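Local coordinates for hypothetical protein PAE2307 (Pyrobaculum aerophilum, PDB 2JB7) that is of unknown function but binds adenosine monophosphate, consistent with its membership of the adenosine-specific kinase family, at residues A[17-22]-A[86-91]. Numbering follows the deposited sequence.
Sequences NVIIGQ and IYIRNA. With AMP (adenosine monophosphate), chain D.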
loop_
_atom_site.group_PDB
_atom_site.type_symbol
_atom_site.label_atom_id
_atom_site.label_comp_id
_atom_site.label_asym_id
_atom_site.label_seq_id
_atom_site.Cartn_x
_atom_site.Cartn_y
_atom_site.Cartn_z
ATOM N N ASN A 17 -12.568 -13.561 16.518
ATOM C CA ASN A 17 -11.150 -13.487 16.298
ATOM C C ASN A 17 -10.572 -12.308 17.048
ATOM O O ASN A 17 -11.275 -11.337 17.322
ATOM C CB ASN A 17 -10.797 -13.391 14.828
ATOM C CG ASN A 17 -10.956 -14.695 14.111
ATOM O OD1 ASN A 17 -12.079 -15.088 13.731
ATOM N ND2 ASN A 17 -9.848 -15.384 13.935
ATOM N N VAL A 18 -9.317 -12.421 17.462
ATOM C CA VAL A 18 -8.664 -11.307 18.130
ATOM C C VAL A 18 -7.495 -10.799 17.272
ATOM O O VAL A 18 -6.849 -11.590 16.601
ATOM C CB VAL A 18 -8.189 -11.700 19.541
ATOM C CG1 VAL A 18 -6.925 -12.599 19.490
ATOM C CG2 VAL A 18 -7.961 -10.444 20.405
ATOM N N ILE A 19 -7.289 -9.479 17.281
ATOM C CA ILE A 19 -6.110 -8.834 16.677
ATOM C C ILE A 19 -5.489 -7.979 17.791
ATOM O O ILE A 19 -6.177 -7.164 18.430
ATOM C CB ILE A 19 -6.494 -8.009 15.439
ATOM C CG1 ILE A 19 -7.135 -8.921 14.378
ATOM C CG2 ILE A 19 -5.248 -7.260 14.834
ATOM C CD1 ILE A 19 -7.805 -8.092 13.259
ATOM N N ILE A 20 -4.199 -8.175 18.042
ATOM C CA ILE A 20 -3.473 -7.418 19.078
ATOM C C ILE A 20 -2.270 -6.744 18.414
ATOM O O ILE A 20 -1.530 -7.383 17.675
ATOM C CB ILE A 20 -3.003 -8.322 20.216
ATOM C CG1 ILE A 20 -4.164 -9.170 20.733
ATOM C CG2 ILE A 20 -2.401 -7.483 21.338
ATOM C CD1 ILE A 20 -3.769 -10.235 21.788
ATOM N N GLY A 21 -2.072 -5.464 18.675
ATOM C CA GLY A 21 -0.943 -4.740 18.109
ATOM C C GLY A 21 -0.487 -3.582 18.972
ATOM O O GLY A 21 -0.879 -3.465 20.123
ATOM N N GLN A 22 0.373 -2.767 18.385
ATOM C CA GLN A 22 0.889 -1.568 19.042
ATOM C C GLN A 22 0.794 -0.409 18.066
ATOM O O GLN A 22 1.045 -0.543 16.856
ATOM C CB GLN A 22 2.324 -1.805 19.425
ATOM C CG GLN A 22 2.873 -0.772 20.390
ATOM C CD GLN A 22 4.297 -1.061 20.623
ATOM O OE1 GLN A 22 4.654 -2.142 21.100
ATOM N NE2 GLN A 22 5.137 -0.136 20.240
ATOM N N ILE A 86 -8.408 -5.754 19.363
ATOM C CA ILE A 86 -9.614 -5.816 18.537
ATOM C C ILE A 86 -10.197 -7.208 18.621
ATOM O O ILE A 86 -9.497 -8.177 18.416
ATOM C CB ILE A 86 -9.325 -5.490 17.054
ATOM C CG1 ILE A 86 -8.798 -4.067 16.915
ATOM C CG2 ILE A 86 -10.611 -5.698 16.182
ATOM C CD1 ILE A 86 -8.210 -3.811 15.525
ATOM N N TYR A 87 -11.473 -7.291 18.991
ATOM C CA TYR A 87 -12.249 -8.491 18.834
ATOM C C TYR A 87 -13.296 -8.285 17.761
ATOM O O TYR A 87 -14.012 -7.282 17.743
ATOM C CB TYR A 87 -12.961 -8.880 20.152
ATOM C CG TYR A 87 -12.107 -9.578 21.201
ATOM C CD1 TYR A 87 -12.078 -10.970 21.306
ATOM C CD2 TYR A 87 -11.323 -8.861 22.070
ATOM C CE1 TYR A 87 -11.320 -11.586 22.288
ATOM C CE2 TYR A 87 -10.578 -9.476 23.059
ATOM C CZ TYR A 87 -10.564 -10.819 23.167
ATOM O OH TYR A 87 -9.820 -11.395 24.173
ATOM N N ILE A 88 -13.428 -9.272 16.886
ATOM C CA ILE A 88 -14.369 -9.191 15.780
ATOM C C ILE A 88 -15.241 -10.445 15.629
ATOM O O ILE A 88 -14.784 -11.578 15.817
ATOM C CB ILE A 88 -13.691 -8.935 14.404
ATOM C CG1 ILE A 88 -12.545 -9.915 14.113
ATOM C CG2 ILE A 88 -13.201 -7.448 14.240
ATOM C CD1 ILE A 88 -11.940 -9.749 12.755
ATOM N N ARG A 89 -16.481 -10.201 15.243
ATOM C CA ARG A 89 -17.402 -11.237 14.797
ATOM C C ARG A 89 -17.902 -10.838 13.409
ATOM O O ARG A 89 -17.923 -9.658 13.059
ATOM C CB ARG A 89 -18.608 -11.311 15.746
ATOM C CG ARG A 89 -18.375 -11.954 17.070
ATOM C CD ARG A 89 -19.654 -11.949 17.898
ATOM N NE ARG A 89 -19.434 -12.465 19.239
ATOM C CZ ARG A 89 -19.330 -13.758 19.557
ATOM N NH1 ARG A 89 -19.386 -14.720 18.625
ATOM N NH2 ARG A 89 -19.136 -14.108 20.834
ATOM N N ASN A 90 -18.369 -11.812 12.626
ATOM C CA ASN A 90 -18.959 -11.537 11.297
ATOM C C ASN A 90 -17.963 -10.990 10.285
ATOM O O ASN A 90 -18.320 -10.421 9.249
ATOM C CB ASN A 90 -20.204 -10.617 11.381
ATOM C CG ASN A 90 -21.234 -11.148 12.339
ATOM O OD1 ASN A 90 -21.358 -12.369 12.561
ATOM N ND2 ASN A 90 -22.015 -10.241 12.900
ATOM N N ALA A 91 -16.686 -11.216 10.584
ATOM C CA ALA A 91 -15.610 -10.887 9.697
ATOM C C ALA A 91 -14.393 -11.655 10.149
ATOM O O ALA A 91 -14.257 -11.986 11.324
ATOM C CB ALA A 91 -15.310 -9.342 9.726
HETATM P P AMP D . -8.444 -22.862 12.210
HETATM O O1P AMP D . -9.909 -22.530 11.983
HETATM O O2P AMP D . -8.012 -24.063 11.422
HETATM O O3P AMP D . -8.032 -22.900 13.671
HETATM O "O5'" AMP D . -7.638 -21.645 11.443
HETATM C "C5'" AMP D . -6.584 -20.813 11.956
HETATM C "C4'" AMP D . -6.968 -19.333 11.910
HETATM O "O4'" AMP D . -7.271 -18.872 10.579
HETATM C "C3'" AMP D . -8.207 -19.059 12.752
HETATM O "O3'" AMP D . -7.902 -18.890 14.141
HETATM C "C2'" AMP D . -8.712 -17.792 12.110
HETATM O "O2'" AMP D . -8.042 -16.637 12.654
HETATM C "C1'" AMP D . -8.351 -17.952 10.642
HETATM N N9 AMP D . -9.424 -18.555 9.829
HETATM C C8 AMP D . -9.962 -19.781 10.009
HETATM N N7 AMP D . -10.907 -20.046 9.064
HETATM C C5 AMP D . -10.974 -18.950 8.263
HETATM C C6 AMP D . -11.730 -18.552 7.072
HETATM N N6 AMP D . -12.683 -19.352 6.506
HETATM N N1 AMP D . -11.478 -17.355 6.514
HETATM C C2 AMP D . -10.562 -16.517 7.015
HETATM N N3 AMP D . -9.832 -16.815 8.098
HETATM C C4 AMP D . -9.986 -17.994 8.749
#
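Val18 and Tyr87 stand side by side on one face of a five-stranded antiparallel sheet, where strands 17-22 and 83-89 are antiparallel neighbours. They form a non-hydrogen-bonded pair with their CA atoms 4.6 Å apart. Val18 lays its CG2 methyl over the centre of the Tyr87 ring in a CH-pi contact, 3.8 Å from CG2 to the ring centroid and only 11° off the ring normal. The valine's first torsion sets this up: with CG2 anti to the backbone N (CG1 at chi1 75°), that branch and not CG1 meets the ring face. The far end of the tyrosine is fixed too, since its OH is hydrogen-bonded to the backbone O of Pro11. Without the ring, as with an alanine here, Val18 CG2 would probably lose its aromatic partner and the Pro11 carbonyl its hydroxyl.

Two hydrogen-bonded pairs flank this one, Asn17 with Ile88 and Ile19 with Ile86, each closed by two backbone bonds. Their side chains turn to the opposite face, beneath helix 93-101. There Ile19 and Ile86 meet through their branch points, CB to CB at 4.1 Å, and both also reach Ile100 of the helix. Ile88 contributes CG1, which lies 4.0 Å from Asn17 CB, while its CD1 only just approaches CD1 of Ile19.

Asn17, the first residue of its strand, links the sheet to the nucleotide pocket, to which Ala114 and Tyr162 also belong. Its CG swings beside the backbone N (chi1 -75°), and the amide reaches past the strand end to the AMP ribose, where ND2 is modelled 2.5 Å from O2', an unusually short separation whose exact value is doubtful.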